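Local coordinates for protein endonuclease 2 (Arabidopsis thaliana, PDB 4CXP) that cleaves RNA and single-stranded DNA, and less readily double-stranded DNA, into 5'-phosphorylated products with the help of three divalent metal ions, at residues A[194-199]-A[243-248]. Sequence-based numbering, arbitrary orientation.
Sequences KRWETC and VYQRLA. With NAG (2-acetamido-2-deoxy-beta-D-glucopyranose), chain D.
Ala248 CB and the backbone O of Gln245 approach the indole of Trp196 obliquely, its six-membered ring bringing CZ3 to 3.9 Å from Ala248 CB. One turn before Ala248, the Tyr244 ring carries the acetamido group of an N-acetylglucosamine almost flat over one face, the methyl C8 3.4 Å above the ring centre in a CH-pi arrangement and the sugar's O7 3.4 Å from Tyr244 CD2; Met177 and Leu181 of helix 176-187 also touch this side chain. Replacing this tyrosine by an alanine removes the ring, which would probably leave the acetamido methyl without its platform and the Tyr170 hydroxyl without this hydrogen-bonding mate.

Helix packing in the largely helical S1/P1 nuclease fold is exemplified here: the nearest CA atoms of the two segments, those of Trp196 and Ala248, are 9.5 Å apart, and the indole spans the gap from the end of helix 190-197 to the long C-terminal helix 233-262. Indole CZ2 also lies 4.5 Å from Gln245 CG, while the amide of Gln245 turns to Gln249. With CG set anti to the carbonyl carbon (chi1 -63°), Trp196 reaches across to the neighbouring helix, and Trp189 touches both it and Ala248. Just past the C-terminal end of helix 190-197, Thr198 OG1 hydrogen-bonds back to Lys194 O at 2.9 Å, the donor tilted 25° from the carbonyl plane.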
loop_
_atom_site.group_PDB
_atom_site.type_symbol
_atom_site.label_atom_id
_atom_site.label_comp_id
_atom_site.label_asym_id
_atom_site.label_seq_id
_atom_site.Cartn_x
_atom_site.Cartn_y
_atom_site.Cartn_z
ATOM N N LYS A 194 4.133 -11.181 13.757
ATOM C CA LYS A 194 3.206 -11.100 14.881
ATOM C C LYS A 194 2.978 -9.653 15.300
ATOM O O LYS A 194 1.854 -9.261 15.621
ATOM C CB LYS A 194 3.686 -11.953 16.056
ATOM C CG LYS A 194 3.684 -13.436 15.747
ATOM C CD LYS A 194 4.110 -14.360 16.857
ATOM C CE LYS A 194 4.046 -15.818 16.413
ATOM N N ARG A 195 4.036 -8.858 15.326
ATOM C CA ARG A 195 3.866 -7.439 15.632
ATOM C C ARG A 195 3.140 -6.687 14.516
ATOM O O ARG A 195 2.329 -5.801 14.784
ATOM C CB ARG A 195 5.208 -6.793 15.919
ATOM C CG ARG A 195 5.884 -7.365 17.156
ATOM C CD ARG A 195 7.042 -6.529 17.612
ATOM N NE ARG A 195 8.087 -6.347 16.621
ATOM C CZ ARG A 195 9.130 -7.138 16.468
ATOM N NH1 ARG A 195 9.203 -8.312 17.096
ATOM N NH2 ARG A 195 10.085 -6.804 15.630
ATOM N N TRP A 196 3.418 -7.032 13.262
ATOM C CA TRP A 196 2.733 -6.381 12.169
ATOM C C TRP A 196 1.223 -6.547 12.263
ATOM O O TRP A 196 0.490 -5.640 11.920
ATOM C CB TRP A 196 3.199 -6.949 10.823
ATOM C CG TRP A 196 4.655 -6.739 10.516
ATOM C CD1 TRP A 196 5.559 -5.958 11.184
ATOM C CD2 TRP A 196 5.373 -7.347 9.441
ATOM N NE1 TRP A 196 6.794 -6.061 10.600
ATOM C CE2 TRP A 196 6.703 -6.904 9.518
ATOM C CE3 TRP A 196 5.009 -8.204 8.401
ATOM C CZ2 TRP A 196 7.666 -7.301 8.586
ATOM C CZ3 TRP A 196 5.951 -8.584 7.487
ATOM C CH2 TRP A 196 7.262 -8.147 7.586
ATOM N N GLU A 197 0.774 -7.728 12.687
ATOM C CA GLU A 197 -0.653 -8.041 12.760
ATOM C C GLU A 197 -1.385 -7.384 13.900
ATOM O O GLU A 197 -2.576 -7.166 13.811
ATOM C CB GLU A 197 -0.850 -9.527 12.926
ATOM C CG GLU A 197 -0.438 -10.314 11.740
ATOM C CD GLU A 197 -0.582 -11.786 11.950
ATOM O OE1 GLU A 197 -0.239 -12.274 13.049
ATOM O OE2 GLU A 197 -0.989 -12.448 10.995
ATOM N N THR A 198 -0.694 -7.127 14.994
ATOM C CA THR A 198 -1.333 -6.686 16.232
ATOM C C THR A 198 -1.851 -5.265 16.096
ATOM O O THR A 198 -1.167 -4.391 15.597
ATOM C CB THR A 198 -0.302 -6.772 17.369
ATOM O OG1 THR A 198 0.023 -8.156 17.559
ATOM C CG2 THR A 198 -0.813 -6.191 18.679
ATOM N N CYS A 199 -3.069 -5.073 16.566
ATOM C CA CYS A 199 -3.694 -3.759 16.620
ATOM C C CYS A 199 -4.602 -3.677 17.829
ATOM O O CYS A 199 -5.622 -4.348 17.896
ATOM C CB CYS A 199 -4.505 -3.503 15.361
ATOM S SG CYS A 199 -5.237 -1.852 15.241
ATOM N N VAL A 243 11.197 -2.450 -0.134
ATOM C CA VAL A 243 10.014 -2.726 -0.921
ATOM C C VAL A 243 9.396 -4.068 -0.492
ATOM O O VAL A 243 8.196 -4.163 -0.254
ATOM C CB VAL A 243 10.320 -2.660 -2.422
ATOM C CG1 VAL A 243 9.158 -3.189 -3.250
ATOM C CG2 VAL A 243 10.652 -1.218 -2.808
ATOM N N TYR A 244 10.220 -5.111 -0.411
ATOM C CA TYR A 244 9.734 -6.406 0.060
ATOM C C TYR A 244 9.040 -6.291 1.422
ATOM O O TYR A 244 7.966 -6.839 1.631
ATOM C CB TYR A 244 10.871 -7.399 0.162
ATOM C CG TYR A 244 11.513 -7.898 -1.113
ATOM C CD1 TYR A 244 10.867 -7.935 -2.337
ATOM C CD2 TYR A 244 12.792 -8.428 -1.046
ATOM C CE1 TYR A 244 11.483 -8.486 -3.455
ATOM C CE2 TYR A 244 13.409 -8.994 -2.156
ATOM C CZ TYR A 244 12.738 -9.020 -3.349
ATOM O OH TYR A 244 13.315 -9.618 -4.465
ATOM N N GLN A 245 9.688 -5.590 2.346
ATOM C CA GLN A 245 9.143 -5.408 3.690
ATOM C C GLN A 245 7.760 -4.765 3.633
ATOM O O GLN A 245 6.834 -5.217 4.305
ATOM C CB GLN A 245 10.089 -4.542 4.508
ATOM C CG GLN A 245 9.655 -4.303 5.955
ATOM C CD GLN A 245 10.216 -3.011 6.475
ATOM O OE1 GLN A 245 11.425 -2.867 6.628
ATOM N NE2 GLN A 245 9.341 -2.043 6.705
ATOM N N ARG A 246 7.633 -3.686 2.874
ATOM C CA ARG A 246 6.376 -2.963 2.831
ATOM C C ARG A 246 5.267 -3.730 2.151
ATOM O O ARG A 246 4.113 -3.654 2.572
ATOM C CB ARG A 246 6.566 -1.597 2.169
ATOM C CG ARG A 246 7.514 -0.645 2.887
ATOM C CD ARG A 246 7.156 -0.380 4.341
ATOM N NE ARG A 246 6.016 0.520 4.442
ATOM C CZ ARG A 246 5.455 0.874 5.598
ATOM N NH1 ARG A 246 5.736 0.208 6.708
ATOM N NH2 ARG A 246 4.626 1.901 5.618
ATOM N N LEU A 247 5.593 -4.505 1.111
ATOM C CA LEU A 247 4.611 -5.362 0.476
ATOM C C LEU A 247 4.137 -6.461 1.428
ATOM O O LEU A 247 2.946 -6.750 1.528
ATOM C CB LEU A 247 5.165 -5.962 -0.811
ATOM C CG LEU A 247 5.502 -4.982 -1.932
ATOM C CD1 LEU A 247 6.212 -5.708 -3.069
ATOM C CD2 LEU A 247 4.285 -4.239 -2.447
ATOM N N ALA A 248 5.079 -7.081 2.129
ATOM C CA ALA A 248 4.741 -8.128 3.089
ATOM C C ALA A 248 3.905 -7.554 4.236
ATOM O O ALA A 248 2.908 -8.145 4.630
ATOM C CB ALA A 248 5.994 -8.779 3.600
HETATM C C1 NAG D . 13.850 -13.729 1.694
HETATM C C2 NAG D . 14.233 -12.611 0.729
HETATM C C3 NAG D . 15.628 -12.864 0.177
HETATM C C4 NAG D . 16.614 -13.043 1.318
HETATM C C5 NAG D . 16.109 -14.095 2.298
HETATM C C6 NAG D . 16.989 -14.243 3.533
HETATM C C7 NAG D . 12.192 -11.719 -0.236
HETATM C C8 NAG D . 11.255 -11.671 -1.400
HETATM N N2 NAG D . 13.268 -12.484 -0.341
HETATM O O3 NAG D . 16.005 -11.792 -0.667
HETATM O O4 NAG D . 17.859 -13.428 0.769
HETATM O O5 NAG D . 14.809 -13.742 2.740
HETATM O O6 NAG D . 17.087 -13.014 4.215
HETATM O O7 NAG D . 11.919 -11.098 0.802
#